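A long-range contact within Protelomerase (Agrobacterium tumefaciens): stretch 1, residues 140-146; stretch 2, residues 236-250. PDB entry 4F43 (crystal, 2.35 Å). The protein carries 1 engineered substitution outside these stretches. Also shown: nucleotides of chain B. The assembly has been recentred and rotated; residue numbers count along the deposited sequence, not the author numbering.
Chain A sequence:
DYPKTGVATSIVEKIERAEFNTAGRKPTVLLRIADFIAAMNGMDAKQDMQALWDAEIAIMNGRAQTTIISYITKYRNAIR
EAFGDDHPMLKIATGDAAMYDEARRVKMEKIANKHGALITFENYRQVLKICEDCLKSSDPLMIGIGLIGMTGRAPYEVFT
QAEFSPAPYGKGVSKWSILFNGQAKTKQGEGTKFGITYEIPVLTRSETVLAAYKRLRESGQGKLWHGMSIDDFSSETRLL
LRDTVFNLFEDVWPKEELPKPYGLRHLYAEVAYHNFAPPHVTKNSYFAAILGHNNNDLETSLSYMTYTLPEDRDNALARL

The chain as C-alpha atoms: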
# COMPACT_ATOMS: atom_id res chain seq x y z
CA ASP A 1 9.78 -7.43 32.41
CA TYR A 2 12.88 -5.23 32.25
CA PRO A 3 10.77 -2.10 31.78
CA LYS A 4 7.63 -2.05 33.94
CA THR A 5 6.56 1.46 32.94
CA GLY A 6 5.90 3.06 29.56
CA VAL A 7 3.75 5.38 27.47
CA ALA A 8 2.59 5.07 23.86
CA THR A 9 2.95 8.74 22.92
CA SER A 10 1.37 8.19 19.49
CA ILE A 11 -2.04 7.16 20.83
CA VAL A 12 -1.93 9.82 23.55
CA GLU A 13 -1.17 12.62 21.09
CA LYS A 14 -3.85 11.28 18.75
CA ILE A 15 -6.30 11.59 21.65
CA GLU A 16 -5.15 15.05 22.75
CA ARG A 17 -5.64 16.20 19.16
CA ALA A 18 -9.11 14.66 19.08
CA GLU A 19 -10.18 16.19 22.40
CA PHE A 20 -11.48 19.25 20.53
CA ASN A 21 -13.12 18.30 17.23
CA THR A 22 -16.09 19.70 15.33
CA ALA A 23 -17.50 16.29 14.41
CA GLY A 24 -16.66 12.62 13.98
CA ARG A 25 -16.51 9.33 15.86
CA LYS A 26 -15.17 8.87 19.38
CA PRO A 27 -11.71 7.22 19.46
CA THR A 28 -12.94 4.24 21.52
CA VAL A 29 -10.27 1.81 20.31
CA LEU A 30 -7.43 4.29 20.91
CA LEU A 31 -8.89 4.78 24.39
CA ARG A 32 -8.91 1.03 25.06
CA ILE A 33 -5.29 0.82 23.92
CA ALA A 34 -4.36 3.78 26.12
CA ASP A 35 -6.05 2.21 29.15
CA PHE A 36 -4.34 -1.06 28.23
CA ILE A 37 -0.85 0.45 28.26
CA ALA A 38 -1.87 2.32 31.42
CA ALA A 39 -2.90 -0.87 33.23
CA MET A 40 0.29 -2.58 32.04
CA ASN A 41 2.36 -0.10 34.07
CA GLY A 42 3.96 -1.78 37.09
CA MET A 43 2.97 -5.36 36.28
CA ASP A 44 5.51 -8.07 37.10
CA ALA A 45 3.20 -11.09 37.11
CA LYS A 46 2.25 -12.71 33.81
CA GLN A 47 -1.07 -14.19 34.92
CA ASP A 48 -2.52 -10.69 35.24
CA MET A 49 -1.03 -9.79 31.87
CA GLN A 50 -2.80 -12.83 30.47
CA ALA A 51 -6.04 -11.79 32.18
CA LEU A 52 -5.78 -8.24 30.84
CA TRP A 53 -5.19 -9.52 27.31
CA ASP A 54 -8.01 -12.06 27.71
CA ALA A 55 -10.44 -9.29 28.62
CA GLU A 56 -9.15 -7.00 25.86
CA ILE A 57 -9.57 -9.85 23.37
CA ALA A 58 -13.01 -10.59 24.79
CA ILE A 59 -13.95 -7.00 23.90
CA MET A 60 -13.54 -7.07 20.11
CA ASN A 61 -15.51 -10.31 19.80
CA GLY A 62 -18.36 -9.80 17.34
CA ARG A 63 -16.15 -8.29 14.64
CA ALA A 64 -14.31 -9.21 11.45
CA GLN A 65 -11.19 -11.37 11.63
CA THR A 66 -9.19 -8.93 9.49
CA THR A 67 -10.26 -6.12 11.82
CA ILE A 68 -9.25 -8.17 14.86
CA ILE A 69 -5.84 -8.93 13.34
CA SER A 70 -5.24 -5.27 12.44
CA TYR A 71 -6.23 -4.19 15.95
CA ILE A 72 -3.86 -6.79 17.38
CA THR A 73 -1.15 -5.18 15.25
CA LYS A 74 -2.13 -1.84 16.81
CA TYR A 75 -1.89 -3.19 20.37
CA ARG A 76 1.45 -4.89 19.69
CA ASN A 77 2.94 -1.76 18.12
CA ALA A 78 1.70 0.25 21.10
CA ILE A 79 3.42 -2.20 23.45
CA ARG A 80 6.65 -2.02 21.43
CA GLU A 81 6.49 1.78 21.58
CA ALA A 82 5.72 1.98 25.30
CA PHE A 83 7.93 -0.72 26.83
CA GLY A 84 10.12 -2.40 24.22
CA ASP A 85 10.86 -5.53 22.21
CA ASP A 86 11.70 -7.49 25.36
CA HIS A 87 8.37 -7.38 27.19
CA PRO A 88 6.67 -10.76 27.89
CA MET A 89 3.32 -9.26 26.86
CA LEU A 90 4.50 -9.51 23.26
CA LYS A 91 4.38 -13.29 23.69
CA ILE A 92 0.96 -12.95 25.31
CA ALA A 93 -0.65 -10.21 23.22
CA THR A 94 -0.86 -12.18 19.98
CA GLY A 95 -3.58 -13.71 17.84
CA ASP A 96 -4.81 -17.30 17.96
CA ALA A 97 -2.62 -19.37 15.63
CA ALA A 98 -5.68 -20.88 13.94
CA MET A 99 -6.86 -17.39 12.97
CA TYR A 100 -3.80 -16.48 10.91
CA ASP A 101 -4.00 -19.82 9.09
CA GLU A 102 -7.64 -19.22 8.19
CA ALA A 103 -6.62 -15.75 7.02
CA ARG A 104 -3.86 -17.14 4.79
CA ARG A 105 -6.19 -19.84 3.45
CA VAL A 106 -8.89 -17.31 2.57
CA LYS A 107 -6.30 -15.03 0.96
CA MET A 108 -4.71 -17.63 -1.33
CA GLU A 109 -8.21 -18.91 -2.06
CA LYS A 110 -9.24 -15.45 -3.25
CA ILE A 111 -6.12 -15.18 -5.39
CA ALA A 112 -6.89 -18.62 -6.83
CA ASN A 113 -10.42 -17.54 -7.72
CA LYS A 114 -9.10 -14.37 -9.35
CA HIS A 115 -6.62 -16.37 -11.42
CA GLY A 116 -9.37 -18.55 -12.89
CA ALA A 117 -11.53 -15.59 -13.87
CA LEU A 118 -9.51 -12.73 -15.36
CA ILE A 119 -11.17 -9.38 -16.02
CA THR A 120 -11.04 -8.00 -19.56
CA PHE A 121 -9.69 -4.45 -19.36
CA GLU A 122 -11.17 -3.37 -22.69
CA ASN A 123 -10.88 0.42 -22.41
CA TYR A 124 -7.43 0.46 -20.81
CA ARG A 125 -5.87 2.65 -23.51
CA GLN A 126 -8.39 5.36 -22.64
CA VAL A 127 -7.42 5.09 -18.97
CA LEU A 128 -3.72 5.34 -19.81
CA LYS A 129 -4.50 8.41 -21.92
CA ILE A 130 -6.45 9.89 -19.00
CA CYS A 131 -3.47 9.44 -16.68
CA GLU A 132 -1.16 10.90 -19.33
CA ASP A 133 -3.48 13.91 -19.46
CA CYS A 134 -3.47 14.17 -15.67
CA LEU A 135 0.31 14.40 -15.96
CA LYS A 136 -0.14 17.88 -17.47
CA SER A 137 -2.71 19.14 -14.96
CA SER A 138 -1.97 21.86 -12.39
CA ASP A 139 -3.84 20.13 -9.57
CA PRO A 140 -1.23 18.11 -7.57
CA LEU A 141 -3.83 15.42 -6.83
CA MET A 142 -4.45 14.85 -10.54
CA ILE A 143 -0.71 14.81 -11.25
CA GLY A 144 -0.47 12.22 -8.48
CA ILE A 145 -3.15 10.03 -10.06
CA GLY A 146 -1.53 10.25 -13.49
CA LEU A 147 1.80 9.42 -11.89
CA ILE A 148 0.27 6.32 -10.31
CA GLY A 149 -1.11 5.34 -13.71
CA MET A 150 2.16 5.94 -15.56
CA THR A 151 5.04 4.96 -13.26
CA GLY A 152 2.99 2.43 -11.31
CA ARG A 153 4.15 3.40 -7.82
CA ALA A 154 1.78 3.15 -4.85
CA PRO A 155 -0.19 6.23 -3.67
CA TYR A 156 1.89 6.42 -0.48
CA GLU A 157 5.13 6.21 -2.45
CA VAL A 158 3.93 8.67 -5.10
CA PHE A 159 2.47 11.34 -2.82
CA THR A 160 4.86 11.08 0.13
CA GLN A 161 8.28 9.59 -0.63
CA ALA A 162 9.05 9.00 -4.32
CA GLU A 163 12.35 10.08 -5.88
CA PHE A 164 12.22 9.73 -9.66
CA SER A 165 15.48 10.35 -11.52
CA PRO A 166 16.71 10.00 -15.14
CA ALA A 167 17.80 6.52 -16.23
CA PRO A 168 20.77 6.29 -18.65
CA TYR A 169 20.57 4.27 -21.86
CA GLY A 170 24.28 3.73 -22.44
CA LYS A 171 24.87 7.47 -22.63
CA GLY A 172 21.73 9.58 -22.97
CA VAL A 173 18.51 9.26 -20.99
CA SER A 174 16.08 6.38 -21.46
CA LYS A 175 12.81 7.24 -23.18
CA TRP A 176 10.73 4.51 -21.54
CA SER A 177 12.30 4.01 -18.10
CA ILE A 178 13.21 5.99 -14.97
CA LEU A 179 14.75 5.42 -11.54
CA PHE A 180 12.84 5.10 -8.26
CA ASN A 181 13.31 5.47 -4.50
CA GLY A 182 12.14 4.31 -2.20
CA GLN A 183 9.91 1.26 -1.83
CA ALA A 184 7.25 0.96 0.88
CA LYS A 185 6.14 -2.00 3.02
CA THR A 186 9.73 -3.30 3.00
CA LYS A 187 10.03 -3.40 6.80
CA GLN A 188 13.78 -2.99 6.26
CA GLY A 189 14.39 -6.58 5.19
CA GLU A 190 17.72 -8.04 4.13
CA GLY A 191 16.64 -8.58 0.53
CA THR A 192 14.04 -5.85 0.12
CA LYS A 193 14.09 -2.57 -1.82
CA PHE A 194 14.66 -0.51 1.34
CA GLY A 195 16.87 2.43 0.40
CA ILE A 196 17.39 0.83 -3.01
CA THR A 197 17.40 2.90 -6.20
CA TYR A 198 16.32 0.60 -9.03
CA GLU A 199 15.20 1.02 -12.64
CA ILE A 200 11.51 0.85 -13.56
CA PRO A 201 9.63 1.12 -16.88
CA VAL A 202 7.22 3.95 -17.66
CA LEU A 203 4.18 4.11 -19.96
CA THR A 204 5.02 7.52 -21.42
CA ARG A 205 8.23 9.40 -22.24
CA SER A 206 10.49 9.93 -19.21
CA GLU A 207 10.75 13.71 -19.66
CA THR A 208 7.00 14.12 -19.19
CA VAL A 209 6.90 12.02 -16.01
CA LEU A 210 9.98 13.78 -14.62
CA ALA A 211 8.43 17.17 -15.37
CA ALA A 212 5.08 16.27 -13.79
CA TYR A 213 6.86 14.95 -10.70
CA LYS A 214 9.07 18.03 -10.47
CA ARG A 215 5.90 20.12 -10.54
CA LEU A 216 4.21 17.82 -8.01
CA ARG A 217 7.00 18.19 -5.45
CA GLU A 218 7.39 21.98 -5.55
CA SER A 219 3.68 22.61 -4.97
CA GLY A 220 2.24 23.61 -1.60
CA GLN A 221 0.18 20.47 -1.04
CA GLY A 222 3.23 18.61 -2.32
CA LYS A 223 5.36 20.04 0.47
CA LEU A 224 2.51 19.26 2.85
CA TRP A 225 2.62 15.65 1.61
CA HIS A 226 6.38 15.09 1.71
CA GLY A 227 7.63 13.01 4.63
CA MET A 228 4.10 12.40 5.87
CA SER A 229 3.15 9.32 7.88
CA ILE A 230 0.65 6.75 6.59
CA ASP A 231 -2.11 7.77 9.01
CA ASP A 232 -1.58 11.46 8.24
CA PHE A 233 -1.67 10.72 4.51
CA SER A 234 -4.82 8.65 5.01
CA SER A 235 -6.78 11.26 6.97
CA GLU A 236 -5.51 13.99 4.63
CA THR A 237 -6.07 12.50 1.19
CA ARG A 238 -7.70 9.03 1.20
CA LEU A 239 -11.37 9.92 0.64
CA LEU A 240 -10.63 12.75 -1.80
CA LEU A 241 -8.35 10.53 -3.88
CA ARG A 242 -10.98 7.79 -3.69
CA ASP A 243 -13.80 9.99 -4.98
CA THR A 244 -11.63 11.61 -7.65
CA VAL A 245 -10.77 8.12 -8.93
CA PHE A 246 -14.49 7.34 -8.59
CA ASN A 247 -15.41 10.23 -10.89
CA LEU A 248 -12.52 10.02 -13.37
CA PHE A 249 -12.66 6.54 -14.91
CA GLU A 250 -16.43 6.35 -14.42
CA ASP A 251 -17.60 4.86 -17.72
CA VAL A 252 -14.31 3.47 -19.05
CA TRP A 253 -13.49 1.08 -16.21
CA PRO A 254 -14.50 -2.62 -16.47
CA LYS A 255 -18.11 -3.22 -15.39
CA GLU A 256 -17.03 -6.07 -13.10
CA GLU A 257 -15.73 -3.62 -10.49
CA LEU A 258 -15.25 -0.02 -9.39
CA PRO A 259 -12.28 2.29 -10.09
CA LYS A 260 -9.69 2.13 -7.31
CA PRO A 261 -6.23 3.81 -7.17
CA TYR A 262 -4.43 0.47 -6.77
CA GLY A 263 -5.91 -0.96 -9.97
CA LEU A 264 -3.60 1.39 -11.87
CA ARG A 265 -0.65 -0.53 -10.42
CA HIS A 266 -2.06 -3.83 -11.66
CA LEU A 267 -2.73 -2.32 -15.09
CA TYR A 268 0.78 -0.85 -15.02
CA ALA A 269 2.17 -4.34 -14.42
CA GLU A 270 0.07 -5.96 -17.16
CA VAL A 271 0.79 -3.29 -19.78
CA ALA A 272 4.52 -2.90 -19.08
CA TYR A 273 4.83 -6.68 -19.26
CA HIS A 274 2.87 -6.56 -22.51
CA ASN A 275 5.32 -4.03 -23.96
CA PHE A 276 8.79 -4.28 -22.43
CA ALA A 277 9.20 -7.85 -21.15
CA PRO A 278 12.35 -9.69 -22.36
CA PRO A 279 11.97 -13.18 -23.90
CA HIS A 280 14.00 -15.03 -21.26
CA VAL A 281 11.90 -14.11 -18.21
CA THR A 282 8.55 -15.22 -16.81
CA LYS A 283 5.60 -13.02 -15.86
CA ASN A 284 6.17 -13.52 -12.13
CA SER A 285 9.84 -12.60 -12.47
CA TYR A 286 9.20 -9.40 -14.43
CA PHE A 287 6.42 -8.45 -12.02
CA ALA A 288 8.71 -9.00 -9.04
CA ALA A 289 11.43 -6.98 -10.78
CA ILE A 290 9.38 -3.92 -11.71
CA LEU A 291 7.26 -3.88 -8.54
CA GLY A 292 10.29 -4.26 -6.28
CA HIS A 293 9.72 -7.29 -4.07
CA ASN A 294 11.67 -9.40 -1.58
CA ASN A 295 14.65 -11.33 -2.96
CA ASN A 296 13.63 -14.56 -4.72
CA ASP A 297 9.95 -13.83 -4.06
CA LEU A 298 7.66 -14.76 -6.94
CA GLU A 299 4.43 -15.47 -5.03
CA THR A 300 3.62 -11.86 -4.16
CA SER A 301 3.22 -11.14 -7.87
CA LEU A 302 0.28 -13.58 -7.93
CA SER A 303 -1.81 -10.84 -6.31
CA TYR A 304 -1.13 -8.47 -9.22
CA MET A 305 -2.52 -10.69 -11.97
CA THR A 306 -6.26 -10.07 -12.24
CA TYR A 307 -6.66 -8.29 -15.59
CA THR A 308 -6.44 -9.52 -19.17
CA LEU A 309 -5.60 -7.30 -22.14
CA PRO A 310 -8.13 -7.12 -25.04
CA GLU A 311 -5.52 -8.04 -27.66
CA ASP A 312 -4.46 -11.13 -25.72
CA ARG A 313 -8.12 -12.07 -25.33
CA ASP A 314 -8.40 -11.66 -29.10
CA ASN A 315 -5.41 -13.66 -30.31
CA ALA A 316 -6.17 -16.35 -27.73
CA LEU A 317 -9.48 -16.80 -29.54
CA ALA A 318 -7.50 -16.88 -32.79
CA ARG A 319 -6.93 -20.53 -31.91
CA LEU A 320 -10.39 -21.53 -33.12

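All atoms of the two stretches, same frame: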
# COMPACT_ATOMS: atom_id res chain seq x y z
N PRO A 140 -2.20 19.11 -8.06
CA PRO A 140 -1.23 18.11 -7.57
C PRO A 140 -1.85 16.73 -7.37
O PRO A 140 -1.16 15.72 -7.56
CB PRO A 140 -0.78 18.69 -6.23
CG PRO A 140 -0.95 20.16 -6.39
CD PRO A 140 -2.19 20.33 -7.23
N LEU A 141 -3.12 16.68 -6.99
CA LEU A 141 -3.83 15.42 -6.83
C LEU A 141 -3.91 14.68 -8.16
O LEU A 141 -3.59 13.50 -8.25
CB LEU A 141 -5.24 15.67 -6.29
CG LEU A 141 -6.09 14.43 -6.00
CD1 LEU A 141 -5.53 13.67 -4.80
CD2 LEU A 141 -7.54 14.82 -5.76
N MET A 142 -4.33 15.40 -9.20
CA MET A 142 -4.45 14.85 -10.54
C MET A 142 -3.10 14.36 -11.05
O MET A 142 -3.00 13.25 -11.60
CB MET A 142 -5.03 15.88 -11.51
CG MET A 142 -6.44 16.33 -11.17
SD MET A 142 -7.62 14.98 -11.15
CE MET A 142 -9.16 15.87 -10.98
N ILE A 143 -2.07 15.18 -10.88
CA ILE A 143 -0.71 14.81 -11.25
C ILE A 143 -0.30 13.53 -10.52
O ILE A 143 0.36 12.67 -11.10
CB ILE A 143 0.30 15.92 -10.90
CG1 ILE A 143 -0.13 17.25 -11.53
CG2 ILE A 143 1.70 15.54 -11.35
CD1 ILE A 143 0.83 18.38 -11.27
N GLY A 144 -0.72 13.42 -9.27
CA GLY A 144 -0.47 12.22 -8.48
C GLY A 144 -1.12 10.99 -9.09
O GLY A 144 -0.48 9.95 -9.24
N ILE A 145 -2.40 11.12 -9.43
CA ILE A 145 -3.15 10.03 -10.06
C ILE A 145 -2.48 9.57 -11.35
O ILE A 145 -2.24 8.38 -11.56
CB ILE A 145 -4.59 10.46 -10.39
CG1 ILE A 145 -5.29 10.96 -9.13
CG2 ILE A 145 -5.36 9.30 -11.01
CD1 ILE A 145 -6.52 11.79 -9.42
N GLY A 146 -2.19 10.54 -12.22
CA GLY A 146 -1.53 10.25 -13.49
C GLY A 146 -0.18 9.60 -13.28
O GLY A 146 0.23 8.74 -14.07
N GLU A 236 -5.65 12.80 5.47
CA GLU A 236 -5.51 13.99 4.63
C GLU A 236 -6.09 13.80 3.23
O GLU A 236 -6.78 14.69 2.72
CB GLU A 236 -4.04 14.38 4.52
CG GLU A 236 -3.77 15.55 3.58
CD GLU A 236 -3.83 16.89 4.28
OE1 GLU A 236 -2.76 17.44 4.61
OE2 GLU A 236 -4.95 17.40 4.49
N THR A 237 -5.83 12.65 2.62
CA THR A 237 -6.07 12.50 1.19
C THR A 237 -6.99 11.34 0.78
O THR A 237 -7.66 11.43 -0.25
CB THR A 237 -4.72 12.38 0.43
OG1 THR A 237 -3.83 13.41 0.88
CG2 THR A 237 -4.92 12.52 -1.08
N ARG A 238 -7.04 10.29 1.59
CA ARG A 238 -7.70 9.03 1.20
C ARG A 238 -9.06 9.16 0.51
O ARG A 238 -9.23 8.67 -0.61
CB ARG A 238 -7.83 8.08 2.40
CG ARG A 238 -8.29 6.68 2.03
CD ARG A 238 -7.22 5.97 1.22
NE ARG A 238 -6.04 5.67 2.02
CZ ARG A 238 -4.87 5.29 1.52
NH1 ARG A 238 -4.71 5.17 0.21
NH2 ARG A 238 -3.85 5.03 2.34
N LEU A 239 -10.01 9.80 1.17
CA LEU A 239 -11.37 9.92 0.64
C LEU A 239 -11.44 10.78 -0.62
O LEU A 239 -12.19 10.47 -1.55
CB LEU A 239 -12.33 10.45 1.71
CG LEU A 239 -12.78 9.49 2.81
CD1 LEU A 239 -13.20 8.15 2.22
CD2 LEU A 239 -11.71 9.31 3.88
N LEU A 240 -10.66 11.86 -0.65
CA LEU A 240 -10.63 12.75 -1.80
C LEU A 240 -10.08 12.03 -3.03
O LEU A 240 -10.65 12.11 -4.12
CB LEU A 240 -9.77 13.99 -1.49
CG LEU A 240 -9.72 15.07 -2.56
CD1 LEU A 240 -11.11 15.64 -2.81
CD2 LEU A 240 -8.76 16.18 -2.16
N LEU A 241 -8.97 11.33 -2.83
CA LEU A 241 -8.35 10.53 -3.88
C LEU A 241 -9.34 9.47 -4.36
O LEU A 241 -9.50 9.24 -5.57
CB LEU A 241 -7.08 9.86 -3.35
CG LEU A 241 -6.19 9.08 -4.32
CD1 LEU A 241 -5.42 10.02 -5.23
CD2 LEU A 241 -5.23 8.18 -3.55
N ARG A 242 -10.00 8.83 -3.40
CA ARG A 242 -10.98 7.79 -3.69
C ARG A 242 -12.12 8.29 -4.57
O ARG A 242 -12.48 7.64 -5.55
CB ARG A 242 -11.54 7.21 -2.39
CG ARG A 242 -12.72 6.28 -2.57
CD ARG A 242 -13.05 5.56 -1.28
NE ARG A 242 -14.31 4.83 -1.36
CZ ARG A 242 -15.46 5.28 -0.88
NH1 ARG A 242 -15.51 6.46 -0.28
NH2 ARG A 242 -16.56 4.55 -0.99
N ASP A 243 -12.68 9.44 -4.22
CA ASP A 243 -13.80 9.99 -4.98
C ASP A 243 -13.38 10.59 -6.33
O ASP A 243 -14.15 10.59 -7.28
CB ASP A 243 -14.58 11.02 -4.16
CG ASP A 243 -15.75 10.40 -3.42
OD1 ASP A 243 -15.55 9.90 -2.29
OD2 ASP A 243 -16.87 10.40 -3.98
N THR A 244 -12.15 11.09 -6.39
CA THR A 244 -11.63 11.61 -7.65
C THR A 244 -11.41 10.45 -8.63
O THR A 244 -11.72 10.57 -9.82
CB THR A 244 -10.32 12.40 -7.46
OG1 THR A 244 -10.54 13.44 -6.49
CG2 THR A 244 -9.88 13.02 -8.77
N VAL A 245 -10.90 9.33 -8.12
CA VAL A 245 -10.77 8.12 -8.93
C VAL A 245 -12.16 7.59 -9.31
O VAL A 245 -12.37 7.11 -10.42
CB VAL A 245 -9.95 7.03 -8.20
CG1 VAL A 245 -10.12 5.68 -8.88
CG2 VAL A 245 -8.48 7.42 -8.15
N PHE A 246 -13.10 7.71 -8.37
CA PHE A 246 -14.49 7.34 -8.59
C PHE A 246 -15.05 8.07 -9.81
O PHE A 246 -15.64 7.46 -10.70
CB PHE A 246 -15.34 7.70 -7.37
CG PHE A 246 -15.81 6.51 -6.57
CD1 PHE A 246 -17.04 5.94 -6.82
CD2 PHE A 246 -15.02 5.99 -5.56
CE1 PHE A 246 -17.48 4.86 -6.08
CE2 PHE A 246 -15.46 4.90 -4.82
CZ PHE A 246 -16.69 4.34 -5.08
N ASN A 247 -14.84 9.38 -9.84
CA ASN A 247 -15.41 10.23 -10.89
C ASN A 247 -14.67 10.18 -12.22
O ASN A 247 -15.28 10.28 -13.28
CB ASN A 247 -15.51 11.67 -10.40
CG ASN A 247 -16.44 11.82 -9.21
OD1 ASN A 247 -17.42 11.09 -9.07
ND2 ASN A 247 -16.13 12.78 -8.34
N LEU A 248 -13.35 10.03 -12.16
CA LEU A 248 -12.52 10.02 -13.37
C LEU A 248 -12.88 8.90 -14.34
O LEU A 248 -13.55 9.13 -15.35
CB LEU A 248 -11.04 9.94 -13.02
CG LEU A 248 -10.32 11.27 -12.76
CD1 LEU A 248 -8.85 11.04 -12.47
CD2 LEU A 248 -10.50 12.20 -13.95
N PHE A 249 -12.44 7.69 -14.03
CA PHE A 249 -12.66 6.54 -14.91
C PHE A 249 -14.03 5.93 -14.67
O PHE A 249 -14.16 4.72 -14.47
CB PHE A 249 -11.57 5.50 -14.68
CG PHE A 249 -10.22 6.08 -14.37
CD1 PHE A 249 -9.38 6.51 -15.38
CD2 PHE A 249 -9.79 6.20 -13.06
CE1 PHE A 249 -8.14 7.05 -15.10
CE2 PHE A 249 -8.55 6.74 -12.76
CZ PHE A 249 -7.73 7.16 -13.78
N GLU A 250 -15.06 6.77 -14.72
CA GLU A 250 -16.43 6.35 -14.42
C GLU A 250 -16.98 5.33 -15.41
O GLU A 250 -17.42 4.25 -15.02
CB GLU A 250 -17.35 7.56 -14.35
CG GLU A 250 -18.83 7.21 -14.28
CD GLU A 250 -19.45 7.59 -12.95
OE1 GLU A 250 -18.98 8.57 -12.33
OE2 GLU A 250 -20.40 6.90 -12.52
P DT B 23 -0.84 3.29 0.26
OP1 DT B 23 -0.27 3.68 -1.04
OP2 DT B 23 -1.12 4.32 1.29
O5' DT B 23 -2.19 2.48 -0.00
C5' DT B 23 -2.23 1.45 -0.99
C4' DT B 23 -3.58 0.76 -1.00
O4' DT B 23 -3.86 0.25 0.33
C3' DT B 23 -4.77 1.64 -1.37
O3' DT B 23 -5.65 0.93 -2.23
C2' DT B 23 -5.42 1.93 -0.02
C1' DT B 23 -5.19 0.59 0.67
N1 DT B 23 -5.34 0.62 2.15
C2 DT B 23 -6.35 -0.11 2.72
O2 DT B 23 -7.14 -0.78 2.07
N3 DT B 23 -6.42 -0.03 4.08
C4 DT B 23 -5.60 0.69 4.92
O4 DT B 23 -5.76 0.69 6.14
C5 DT B 23 -4.56 1.44 4.27
C7 DT B 23 -3.60 2.27 5.07
C6 DT B 23 -4.48 1.37 2.93
P DT B 25 -13.56 0.68 -1.71
OP1 DT B 25 -14.17 -0.24 -2.70
OP2 DT B 25 -13.26 2.07 -2.09
O5' DT B 25 -14.50 0.70 -0.41
C5' DT B 25 -14.89 -0.53 0.19
C4' DT B 25 -15.60 -0.33 1.52
O4' DT B 25 -14.72 0.35 2.46
C3' DT B 25 -16.88 0.51 1.47
O3' DT B 25 -17.94 -0.21 2.10
C2' DT B 25 -16.52 1.78 2.24
C1' DT B 25 -15.51 1.22 3.23
N1 DT B 25 -14.63 2.24 3.87
C2 DT B 25 -14.79 2.51 5.21
O2 DT B 25 -15.62 1.96 5.91
N3 DT B 25 -13.93 3.45 5.70
C4 DT B 25 -12.95 4.14 5.01
O4 DT B 25 -12.23 4.97 5.55
C5 DT B 25 -12.84 3.80 3.61
C7 DT B 25 -11.82 4.48 2.75
C6 DT B 25 -13.68 2.88 3.11

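Two helices far apart in sequence can be joined by side-chain packing alone, and this pair from protelomerase is a compact example. The helix of stretch 1 crosses that of stretch 2 at -68°, with their axes 11.0 Å apart at closest approach. Backbone hydrogen bonds run within each helix, apart from a kink in the second where Leu239 N and Leu240 N lack a bond to the preceding turn, and no hydrogen bond passes between the stretches. The contact therefore rests on shape and on largely apolar packing; 373 Å² of surface is buried, both sides summed.

Pro140 opens stretch 1 out of reach of its partner; its carbonyl serves the helix by accepting a bond from Gly144 N. Leu141 is the classic knob. Its CB points toward stretch 2, and its side chain sits in a hole formed by Thr237, Leu240, Leu241 and Thr244. Leu141 CD1 lies 3.7 Å from Leu241 CD1 and 3.9 Å from Thr237 CG2, while Leu141 CD2 lies 3.9 Å from Leu240 CG and 3.4 Å from Thr244 OG1. A hydroxyl can line so greasy a pocket because it is already satisfied: Thr244 OG1 donates to Leu240 O, one turn back, at 2.7 Å.

Met142 leaves its backbone sideways, but the long, flexible chain brings its end nearer, placing Met142 CE 3.7 Å from Thr244 CG2. Ile143 faces elsewhere. Gly144 has no side chain to offer, and the next substantial contact comes one turn after Leu141, at Ile145. There Ile145 CD1 packs 3.6 Å from Thr244 CG2 and 3.9 Å from Leu248 CD1, and Ile145 CG2 meets the edge of the Phe249 ring, 4.2 Å from Phe249 CZ. Gly146 makes no contact.

The helix of stretch 2 also serves the DNA: Arg238 NH2 donates to OP2 of DT23 at 3.0 Å, and Arg242 NE to OP2 of DT25 at 3.0 Å.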